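Local structure of chromosome replication initiation inhibitor protein (Agrobacterium tumefaciens, 3FD3) at residues A[14-26]-A[191-204]. The protein probably binds DNA as a LysR-family transcription regulator, of which this chain is the C-terminal part with the substrate-binding (effector) domain. Residues are numbered along the deposited sequence; the frame is centred on the assembly and turned at random. Where two conformers were deposited one is given.
Sequences GTWFLDAVSKFTG and GLTANMVGTARVVL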
loop_
_atom_site.group_PDB
_atom_site.type_symbol
_atom_site.label_atom_id
_atom_site.label_comp_id
_atom_site.label_asym_id
_atom_site.label_seq_id
_atom_site.Cartn_x
_atom_site.Cartn_y
_atom_site.Cartn_z
ATOM N N GLY A 14 -3.612 2.538 -5.375
ATOM C CA GLY A 14 -3.459 3.623 -4.431
ATOM C C GLY A 14 -4.233 4.882 -4.773
ATOM O O GLY A 14 -4.241 5.812 -3.953
ATOM N N THR A 15 -4.859 4.928 -5.960
ATOM C CA THR A 15 -5.573 6.080 -6.440
ATOM C C THR A 15 -7.050 5.732 -6.748
ATOM O O THR A 15 -7.880 5.736 -5.813
ATOM C CB THR A 15 -4.832 6.776 -7.619
ATOM O OG1 THR A 15 -4.531 5.825 -8.649
ATOM C CG2 THR A 15 -3.480 7.445 -7.113
ATOM N N TRP A 16 -7.330 5.308 -7.971
ATOM C CA TRP A 16 -8.686 5.267 -8.554
ATOM C C TRP A 16 -9.314 3.882 -8.688
ATOM O O TRP A 16 -10.537 3.768 -8.896
ATOM C CB TRP A 16 -8.674 5.940 -9.941
ATOM C CG TRP A 16 -7.895 5.157 -10.966
ATOM C CD1 TRP A 16 -6.533 5.148 -11.159
ATOM C CD2 TRP A 16 -8.427 4.225 -11.899
ATOM N NE1 TRP A 16 -6.200 4.293 -12.181
ATOM C CE2 TRP A 16 -7.341 3.700 -12.651
ATOM C CE3 TRP A 16 -9.723 3.796 -12.199
ATOM C CZ2 TRP A 16 -7.514 2.757 -13.662
ATOM C CZ3 TRP A 16 -9.886 2.876 -13.206
ATOM C CH2 TRP A 16 -8.796 2.349 -13.915
ATOM N N PHE A 17 -8.519 2.817 -8.592
ATOM C CA PHE A 17 -8.999 1.487 -8.984
ATOM C C PHE A 17 -10.188 1.000 -8.153
ATOM O O PHE A 17 -11.183 0.492 -8.721
ATOM C CB PHE A 17 -7.835 0.498 -8.881
ATOM C CG PHE A 17 -8.170 -0.952 -9.206
ATOM C CD1 PHE A 17 -8.186 -1.409 -10.502
ATOM C CD2 PHE A 17 -8.421 -1.842 -8.199
ATOM C CE1 PHE A 17 -8.470 -2.745 -10.779
ATOM C CE2 PHE A 17 -8.687 -3.176 -8.489
ATOM C CZ PHE A 17 -8.711 -3.600 -9.773
ATOM N N LEU A 18 -10.103 1.178 -6.829
ATOM C CA LEU A 18 -11.173 0.726 -5.944
ATOM C C LEU A 18 -12.418 1.568 -6.072
ATOM O O LEU A 18 -13.521 1.062 -5.855
ATOM C CB LEU A 18 -10.721 0.676 -4.479
ATOM C CG LEU A 18 -9.746 -0.439 -4.157
ATOM C CD1 LEU A 18 -9.319 -0.374 -2.649
ATOM C CD2 LEU A 18 -10.345 -1.796 -4.519
ATOM N N ASP A 19 -12.264 2.834 -6.450
ATOM C CA ASP A 19 -13.426 3.668 -6.741
ATOM C C ASP A 19 -14.240 3.071 -7.886
ATOM O O ASP A 19 -15.466 3.054 -7.827
ATOM C CB ASP A 19 -13.007 5.102 -7.084
ATOM C CG ASP A 19 -14.188 6.045 -7.189
ATOM O OD1 ASP A 19 -15.110 5.965 -6.345
ATOM O OD2 ASP A 19 -14.193 6.883 -8.110
ATOM N N ALA A 20 -13.559 2.574 -8.920
ATOM C CA ALA A 20 -14.209 1.894 -10.030
ATOM C C ALA A 20 -14.784 0.537 -9.637
ATOM O O ALA A 20 -15.936 0.233 -9.926
ATOM C CB ALA A 20 -13.202 1.698 -11.197
ATOM N N VAL A 21 -13.980 -0.278 -8.975
ATOM C CA VAL A 21 -14.401 -1.626 -8.627
ATOM C C VAL A 21 -15.604 -1.608 -7.673
ATOM O O VAL A 21 -16.521 -2.405 -7.830
ATOM C CB VAL A 21 -13.269 -2.398 -7.994
ATOM C CG1 VAL A 21 -13.780 -3.779 -7.512
ATOM C CG2 VAL A 21 -12.138 -2.575 -9.031
ATOM N N SER A 22 -15.630 -0.664 -6.742
ATOM C CA SER A 22 -16.685 -0.622 -5.742
ATOM C C SER A 22 -18.024 -0.234 -6.383
ATOM O O SER A 22 -19.088 -0.670 -5.932
ATOM C CB SER A 22 -16.343 0.285 -4.562
ATOM O OG SER A 22 -16.233 1.640 -4.944
ATOM N N LYS A 23 -17.971 0.568 -7.438
ATOM C CA LYS A 23 -19.195 0.928 -8.155
ATOM C C LYS A 23 -19.788 -0.346 -8.723
ATOM O O LYS A 23 -21.004 -0.545 -8.697
ATOM C CB LYS A 23 -18.931 1.901 -9.307
ATOM C CG LYS A 23 -18.523 3.329 -8.902
ATOM C CD LYS A 23 -18.149 4.169 -10.155
ATOM C CE LYS A 23 -17.398 5.441 -9.789
ATOM N NZ LYS A 23 -17.154 6.301 -10.998
ATOM N N PHE A 24 -18.929 -1.191 -9.283
ATOM C CA PHE A 24 -19.381 -2.460 -9.863
ATOM C C PHE A 24 -19.893 -3.452 -8.803
ATOM O O PHE A 24 -21.015 -4.004 -8.933
ATOM C CB PHE A 24 -18.267 -3.115 -10.685
ATOM C CG PHE A 24 -18.651 -4.450 -11.219
ATOM C CD1 PHE A 24 -19.620 -4.547 -12.207
ATOM C CD2 PHE A 24 -18.055 -5.599 -10.741
ATOM C CE1 PHE A 24 -20.001 -5.778 -12.718
ATOM C CE2 PHE A 24 -18.442 -6.847 -11.255
ATOM C CZ PHE A 24 -19.401 -6.925 -12.228
ATOM N N THR A 25 -19.097 -3.677 -7.758
ATOM C CA THR A 25 -19.505 -4.642 -6.737
ATOM C C THR A 25 -20.758 -4.192 -5.967
ATOM O O THR A 25 -21.533 -5.038 -5.538
ATOM C CB THR A 25 -18.374 -4.993 -5.767
ATOM O OG1 THR A 25 -17.966 -3.823 -5.054
ATOM C CG2 THR A 25 -17.205 -5.603 -6.558
ATOM N N GLY A 26 -20.987 -2.887 -5.868
ATOM C CA GLY A 26 -22.151 -2.350 -5.159
ATOM C C GLY A 26 -23.472 -2.703 -5.840
ATOM O O GLY A 26 -24.518 -2.752 -5.190
ATOM N N GLY A 191 -20.341 -4.655 -17.235
ATOM C CA GLY A 191 -20.608 -3.681 -16.146
ATOM C C GLY A 191 -19.359 -3.216 -15.420
ATOM O O GLY A 191 -19.208 -2.037 -15.064
ATOM N N LEU A 192 -18.452 -4.156 -15.201
ATOM C CA LEU A 192 -17.176 -3.851 -14.581
ATOM C C LEU A 192 -16.392 -2.923 -15.486
ATOM O O LEU A 192 -15.888 -1.878 -15.061
ATOM C CB LEU A 192 -16.386 -5.126 -14.351
ATOM C CG LEU A 192 -15.000 -4.995 -13.740
ATOM C CD1 LEU A 192 -15.046 -4.161 -12.398
ATOM C CD2 LEU A 192 -14.372 -6.356 -13.522
ATOM N N THR A 193 -16.282 -3.320 -16.751
ATOM C CA THR A 193 -15.632 -2.505 -17.757
ATOM C C THR A 193 -16.200 -1.116 -17.847
ATOM O O THR A 193 -15.427 -0.158 -17.899
ATOM C CB THR A 193 -15.672 -3.202 -19.146
ATOM O OG1 THR A 193 -14.894 -4.386 -19.016
ATOM C CG2 THR A 193 -15.070 -2.337 -20.218
ATOM N N ALA A 194 -17.525 -0.980 -17.848
ATOM C CA ALA A 194 -18.133 0.332 -17.922
ATOM C C ALA A 194 -17.661 1.200 -16.756
ATOM O O ALA A 194 -17.365 2.367 -16.928
ATOM C CB ALA A 194 -19.687 0.232 -17.898
ATOM N N ASN A 195 -17.636 0.615 -15.569
ATOM C CA ASN A 195 -17.168 1.336 -14.360
ATOM C C ASN A 195 -15.680 1.670 -14.386
ATOM O O ASN A 195 -15.281 2.751 -13.972
ATOM C CB ASN A 195 -17.574 0.548 -13.108
ATOM C CG ASN A 195 -19.053 0.692 -12.802
ATOM O OD1 ASN A 195 -19.538 1.799 -12.689
ATOM N ND2 ASN A 195 -19.769 -0.406 -12.720
HETATM N N MSE A 196 -14.832 0.763 -14.888
HETATM C CA MSE A 196 -13.401 1.063 -15.000
HETATM C C MSE A 196 -13.199 2.208 -15.978
HETATM O O MSE A 196 -12.606 3.246 -15.648
HETATM C CB MSE A 196 -12.570 -0.146 -15.451
HETATM C CG MSE A 196 -12.782 -1.427 -14.671
HETATM SE SE MSE A 196 -12.656 -1.223 -12.715
HETATM C CE MSE A 196 -10.782 -0.857 -12.695
ATOM N N VAL A 197 -13.713 2.035 -17.196
ATOM C CA VAL A 197 -13.544 3.071 -18.201
ATOM C C VAL A 197 -14.138 4.413 -17.799
ATOM O O VAL A 197 -13.487 5.455 -17.960
ATOM C CB VAL A 197 -14.093 2.577 -19.608
ATOM C CG1 VAL A 197 -13.927 3.660 -20.667
ATOM C CG2 VAL A 197 -13.368 1.295 -20.017
ATOM N N GLY A 198 -15.354 4.420 -17.249
ATOM C CA GLY A 198 -16.001 5.650 -16.825
ATOM C C GLY A 198 -15.290 6.382 -15.691
ATOM O O GLY A 198 -15.186 7.609 -15.683
ATOM N N THR A 199 -14.802 5.623 -14.724
ATOM C CA THR A 199 -14.071 6.201 -13.598
ATOM C C THR A 199 -12.738 6.772 -14.071
ATOM O O THR A 199 -12.358 7.883 -13.679
ATOM C CB THR A 199 -13.848 5.139 -12.484
ATOM O OG1 THR A 199 -15.106 4.601 -12.056
ATOM C CG2 THR A 199 -13.105 5.737 -11.273
ATOM N N ALA A 200 -12.009 6.022 -14.896
ATOM C CA ALA A 200 -10.723 6.493 -15.400
ATOM C C ALA A 200 -10.888 7.777 -16.234
ATOM O O ALA A 200 -10.028 8.655 -16.200
ATOM C CB ALA A 200 -10.019 5.388 -16.200
ATOM N N ARG A 201 -11.993 7.874 -16.977
ATOM C CA ARG A 201 -12.290 9.070 -17.763
ATOM C C ARG A 201 -12.322 10.338 -16.910
ATOM O O ARG A 201 -11.883 11.401 -17.353
ATOM C CB ARG A 201 -13.618 8.920 -18.533
ATOM C CG ARG A 201 -13.842 10.007 -19.604
ATOM C CD ARG A 201 -12.817 9.910 -20.735
ATOM N NE ARG A 201 -12.692 8.536 -21.222
ATOM C CZ ARG A 201 -13.556 7.938 -22.046
ATOM N NH1 ARG A 201 -14.612 8.590 -22.514
ATOM N NH2 ARG A 201 -13.358 6.678 -22.410
ATOM N N VAL A 202 -12.830 10.220 -15.688
ATOM C CA VAL A 202 -12.932 11.355 -14.792
ATOM C C VAL A 202 -11.599 11.670 -14.117
ATOM O O VAL A 202 -11.261 12.832 -13.924
ATOM C CB VAL A 202 -13.999 11.088 -13.712
ATOM C CG1 VAL A 202 -13.995 12.197 -12.677
ATOM C CG2 VAL A 202 -15.374 10.971 -14.372
ATOM N N VAL A 203 -10.844 10.631 -13.777
ATOM C CA VAL A 203 -9.643 10.764 -12.944
ATOM C C VAL A 203 -8.331 10.905 -13.692
ATOM O O VAL A 203 -7.426 11.616 -13.238
ATOM C CB VAL A 203 -9.554 9.538 -11.992
ATOM C CG1 VAL A 203 -8.254 9.557 -11.196
ATOM C CG2 VAL A 203 -10.757 9.561 -11.053
ATOM N N LEU A 204 -8.181 10.184 -14.804
ATOM C CA LEU A 204 -6.932 10.199 -15.553
ATOM C C LEU A 204 -6.997 11.297 -16.593
ATOM O O LEU A 204 -8.078 11.837 -16.865
ATOM C CB LEU A 204 -6.706 8.841 -16.212
ATOM C CG LEU A 204 -6.643 7.645 -15.261
ATOM C CD1 LEU A 204 -6.311 6.376 -16.071
ATOM C CD2 LEU A 204 -5.596 7.863 -14.123
HETATM O O HOH W 1 -18.292 4.846 -13.816
#
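Phe24 lays its ring flat against Leu192. Its CG is anti to the backbone N (chi1 176°), which turns the ring to helix 191-203. Leu192 CB sits over the ring centre, 3.8 Å from the centroid of the Phe24 ring, while Asn195 ND2 comes to the ring edge. Trp16, just before helix 17-26, takes Ala200 CB over its six-membered ring as a CH-pi contact and Thr199 CG2 at its edge. Between the two rings lies Met196, a selenomethionine. In the conformer given, its bend at chi2 directs SE to Ala20 CB, and chi3 turns CE onto Phe17 in an apolar contact. Met196 SE also makes an oblique Met-aromatic contact with the Phe17 ring. On the solvent side Lys23, extended beyond CG, reaches the buried Thr199 tip to tip, and Lys23 NZ donates to Thr199 OG1 at 2.9 Å. Thr199 OG1 in turn donates to Asn195 O at 2.7 Å. Thr199 OG1 and Thr199 N reach that oxygen from opposite faces of its carbonyl plane. Phe17 and Leu192 also touch Ile6 of strand 3-8. The helices run roughly antiparallel at 144°, their axes approaching to 8.2 Å, and pack with the mixed sheet as in an alpha/beta domain of the periplasmic-binding-protein-like LysR effector fold.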